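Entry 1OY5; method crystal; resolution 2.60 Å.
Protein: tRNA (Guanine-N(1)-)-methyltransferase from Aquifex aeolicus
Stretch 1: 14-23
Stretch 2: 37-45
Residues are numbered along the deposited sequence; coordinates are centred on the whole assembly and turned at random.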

# COMPACT_ATOMS: atom_id res chain seq x y z
N PHE A 14 5.97 4.92 -13.98
CA PHE A 14 4.57 5.35 -13.98
C PHE A 14 4.42 6.66 -13.14
O PHE A 14 3.77 6.73 -12.09
CB PHE A 14 3.62 4.27 -13.47
CG PHE A 14 3.66 2.98 -14.28
CD1 PHE A 14 3.41 2.97 -15.65
CD2 PHE A 14 3.91 1.74 -13.66
CE1 PHE A 14 3.48 1.81 -16.34
CE2 PHE A 14 3.96 0.57 -14.37
CZ PHE A 14 3.76 0.60 -15.69
N PRO A 15 5.03 7.72 -13.64
CA PRO A 15 4.96 9.01 -12.97
C PRO A 15 3.53 9.37 -12.63
O PRO A 15 3.29 9.79 -11.51
CB PRO A 15 5.49 10.01 -14.04
CG PRO A 15 6.11 9.17 -15.20
CD PRO A 15 5.83 7.74 -14.90
N HIS A 16 2.61 9.26 -13.57
CA HIS A 16 1.24 9.75 -13.37
C HIS A 16 0.53 9.14 -12.20
O HIS A 16 -0.34 9.75 -11.64
CB HIS A 16 0.44 9.65 -14.68
CG HIS A 16 1.01 10.52 -15.76
ND1 HIS A 16 0.26 11.01 -16.82
CD2 HIS A 16 2.27 11.00 -15.95
CE1 HIS A 16 1.03 11.75 -17.60
NE2 HIS A 16 2.26 11.74 -17.10
N ILE A 17 0.90 7.94 -11.80
CA ILE A 17 0.30 7.34 -10.63
C ILE A 17 0.61 8.23 -9.43
O ILE A 17 -0.27 8.50 -8.63
CB ILE A 17 0.79 5.92 -10.40
CG1 ILE A 17 0.10 4.97 -11.37
CG2 ILE A 17 0.45 5.48 -9.02
CD1 ILE A 17 0.84 3.67 -11.59
N ILE A 18 1.84 8.71 -9.33
CA ILE A 18 2.25 9.54 -8.22
C ILE A 18 1.60 10.94 -8.30
O ILE A 18 1.07 11.46 -7.33
CB ILE A 18 3.76 9.64 -8.20
CG1 ILE A 18 4.37 8.25 -8.40
CG2 ILE A 18 4.25 10.31 -6.92
CD1 ILE A 18 4.06 7.30 -7.35
N SER A 19 1.57 11.50 -9.49
CA SER A 19 1.03 12.83 -9.63
C SER A 19 -0.46 12.72 -9.35
O SER A 19 -1.02 13.57 -8.70
CB SER A 19 1.36 13.44 -11.01
OG SER A 19 0.30 13.26 -11.93
N CYS A 20 -1.12 11.65 -9.77
CA CYS A 20 -2.54 11.53 -9.48
C CYS A 20 -2.90 11.36 -8.00
O CYS A 20 -3.97 11.77 -7.57
CB CYS A 20 -3.17 10.43 -10.30
SG CYS A 20 -4.92 10.27 -9.90
N TYR A 21 -2.02 10.79 -7.19
CA TYR A 21 -2.34 10.57 -5.77
C TYR A 21 -2.13 11.85 -5.01
O TYR A 21 -2.75 12.05 -4.00
CB TYR A 21 -1.50 9.45 -5.15
CG TYR A 21 -1.93 9.06 -3.74
CD1 TYR A 21 -1.40 9.70 -2.64
CD2 TYR A 21 -2.88 8.07 -3.51
CE1 TYR A 21 -1.77 9.40 -1.40
CE2 TYR A 21 -3.27 7.74 -2.26
CZ TYR A 21 -2.71 8.42 -1.19
OH TYR A 21 -3.09 8.14 0.12
N SER A 22 -1.25 12.72 -5.51
CA SER A 22 -0.92 14.00 -4.86
C SER A 22 -1.95 15.09 -5.00
O SER A 22 -1.76 16.17 -4.48
CB SER A 22 0.37 14.53 -5.42
OG SER A 22 1.38 13.61 -5.10
N GLU A 23 -3.01 14.83 -5.73
CA GLU A 23 -4.00 15.83 -5.97
C GLU A 23 -5.12 15.75 -5.00
O GLU A 23 -6.02 16.57 -5.07
CB GLU A 23 -4.52 15.71 -7.38
CG GLU A 23 -3.62 16.50 -8.31
CD GLU A 23 -3.90 16.24 -9.76
OE1 GLU A 23 -5.02 15.76 -10.03
OE2 GLU A 23 -3.01 16.53 -10.62
N GLU A 37 6.62 18.55 -0.86
CA GLU A 37 6.66 18.56 -2.30
C GLU A 37 6.99 17.13 -2.77
O GLU A 37 7.78 16.42 -2.19
CB GLU A 37 7.71 19.53 -2.81
CG GLU A 37 7.33 20.99 -2.66
CD GLU A 37 8.49 21.89 -3.04
OE1 GLU A 37 9.53 21.37 -3.52
OE2 GLU A 37 8.41 23.10 -2.78
N VAL A 38 6.34 16.74 -3.85
CA VAL A 38 6.41 15.42 -4.41
C VAL A 38 6.77 15.56 -5.85
O VAL A 38 5.98 16.02 -6.64
CB VAL A 38 5.02 14.71 -4.34
CG1 VAL A 38 5.04 13.40 -5.10
CG2 VAL A 38 4.64 14.48 -2.94
N TYR A 39 7.97 15.12 -6.20
CA TYR A 39 8.44 15.16 -7.56
C TYR A 39 8.52 13.76 -8.19
O TYR A 39 9.47 13.04 -8.03
CB TYR A 39 9.83 15.76 -7.61
CG TYR A 39 9.96 17.14 -7.11
CD1 TYR A 39 9.94 18.21 -8.01
CD2 TYR A 39 10.19 17.40 -5.76
CE1 TYR A 39 10.10 19.48 -7.59
CE2 TYR A 39 10.34 18.67 -5.32
CZ TYR A 39 10.29 19.72 -6.24
OH TYR A 39 10.43 21.03 -5.83
N PRO A 40 7.54 13.42 -8.98
CA PRO A 40 7.60 12.17 -9.74
C PRO A 40 8.70 12.28 -10.81
O PRO A 40 8.78 13.27 -11.53
CB PRO A 40 6.22 12.06 -10.37
CG PRO A 40 5.55 13.43 -10.20
CD PRO A 40 6.33 14.21 -9.24
N ILE A 41 9.59 11.30 -10.87
CA ILE A 41 10.71 11.36 -11.82
C ILE A 41 10.53 10.16 -12.73
O ILE A 41 10.57 9.02 -12.32
CB ILE A 41 12.09 11.30 -11.09
CG1 ILE A 41 12.17 12.28 -9.91
CG2 ILE A 41 13.18 11.61 -12.05
CD1 ILE A 41 12.32 13.73 -10.30
N ASP A 42 10.26 10.47 -13.97
CA ASP A 42 10.07 9.49 -15.01
C ASP A 42 11.38 8.81 -15.43
O ASP A 42 12.25 9.46 -16.05
CB ASP A 42 9.52 10.20 -16.18
CG ASP A 42 8.82 9.30 -17.09
OD1 ASP A 42 7.96 9.87 -17.82
OD2 ASP A 42 9.05 8.06 -17.16
N LEU A 43 11.48 7.52 -15.10
CA LEU A 43 12.70 6.74 -15.42
C LEU A 43 13.07 6.77 -16.89
O LEU A 43 14.25 6.81 -17.25
CB LEU A 43 12.59 5.29 -15.01
CG LEU A 43 13.32 4.96 -13.73
CD1 LEU A 43 13.06 3.49 -13.41
CD2 LEU A 43 14.83 5.24 -13.85
N ARG A 44 12.04 6.73 -17.71
CA ARG A 44 12.22 6.76 -19.11
C ARG A 44 12.94 8.01 -19.62
O ARG A 44 13.74 7.88 -20.55
CB ARG A 44 10.87 6.55 -19.79
CG ARG A 44 10.25 5.18 -19.44
CD ARG A 44 8.74 5.08 -19.62
NE ARG A 44 8.02 6.14 -18.88
CZ ARG A 44 6.83 6.58 -19.26
NH1 ARG A 44 6.21 6.04 -20.32
NH2 ARG A 44 6.24 7.55 -18.59
N GLU A 45 12.74 9.17 -19.00
CA GLU A 45 13.36 10.41 -19.47
C GLU A 45 14.79 10.40 -19.11
O GLU A 45 15.53 11.28 -19.54
CB GLU A 45 12.76 11.68 -18.90
CG GLU A 45 11.28 11.74 -18.83
CD GLU A 45 10.63 12.28 -20.06
OE1 GLU A 45 10.69 11.65 -21.16
OE2 GLU A 45 9.99 13.34 -19.93

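No hydrogen bond crosses between these two stretches, yet a proline, Pro15, rests against an intact salt bridge. It is the most heavily covered residue in the contact and meets both partners of that ion pair: its CG lies 3.3 Å from Asp42 OD1, and its CD lies 3.7 Å from Arg44 NH2. The approach to the guanidinium is oblique. The charges are settled within their own stretch, with Arg44 NE donating to Asp42 OD2 at 2.8 Å, while weak hydrogen bonds run from Arg44 NH2 to Asp42 OD1 at 3.0 Å and to Asp42 OD2 at 3.2 Å. The pyrrolidine ring therefore packs against polar groups that already have partners, and it needs to offer them no hydrogen bond of its own.

The rest of the contact is small and mostly apolar. Helix and strand run nearly antiparallel, at 165°, with their axes approaching to 7.8 Å, and together the two stretches bury 328 Å². Their closest backbone register pairs proline with proline: Pro15 CA and Pro40 CA are 5.2 Å apart. Both residues point their CA-to-CB bonds toward the other stretch, and Pro15 CB reaches Pro40 CB at 4.3 Å. Closer still is the backbone, with Pro15 O 3.9 Å from Pro40 CB. That carbonyl also accepts a helical hydrogen bond from Ser19 N at 3.2 Å, so it is not left unpaired by its apolar neighbour.

Spacing explains who takes part. On the strand, Val38 and Pro40 point toward the helix while Tyr39 and Ile41 point away, the alternation expected of an extended chain. In the first stretch, Pro15, Ile18 and Ser22 point toward the strand, at steps of three and four, a helical spacing that keeps them on one side. The opposed directions pair Pro15 with Pro40 and Ser22 with Val38, and Ile18, between them, touches both strand residues: Ile18 CG2 contacts Val38 CG1 at 3.7 Å, and Ile18 CB lies 4.1 Å from Pro40 CB. Although the CA-to-CB bond of Ile18 points toward the strand, the end of its side chain leads away.

Ser22 closes the far end. Its OG sits 3.7 Å from Val38 CG1, a plain van der Waals distance, while the same OG donates to Ile18 O at 3.1 Å. Turning the hydroxyl back onto the helix backbone lets a polar side chain pack beside a valine methyl. The rule recurs at both ends of the contact: polar groups find hydrogen-bonding partners within their own stretch, and what crosses between the stretches is packing.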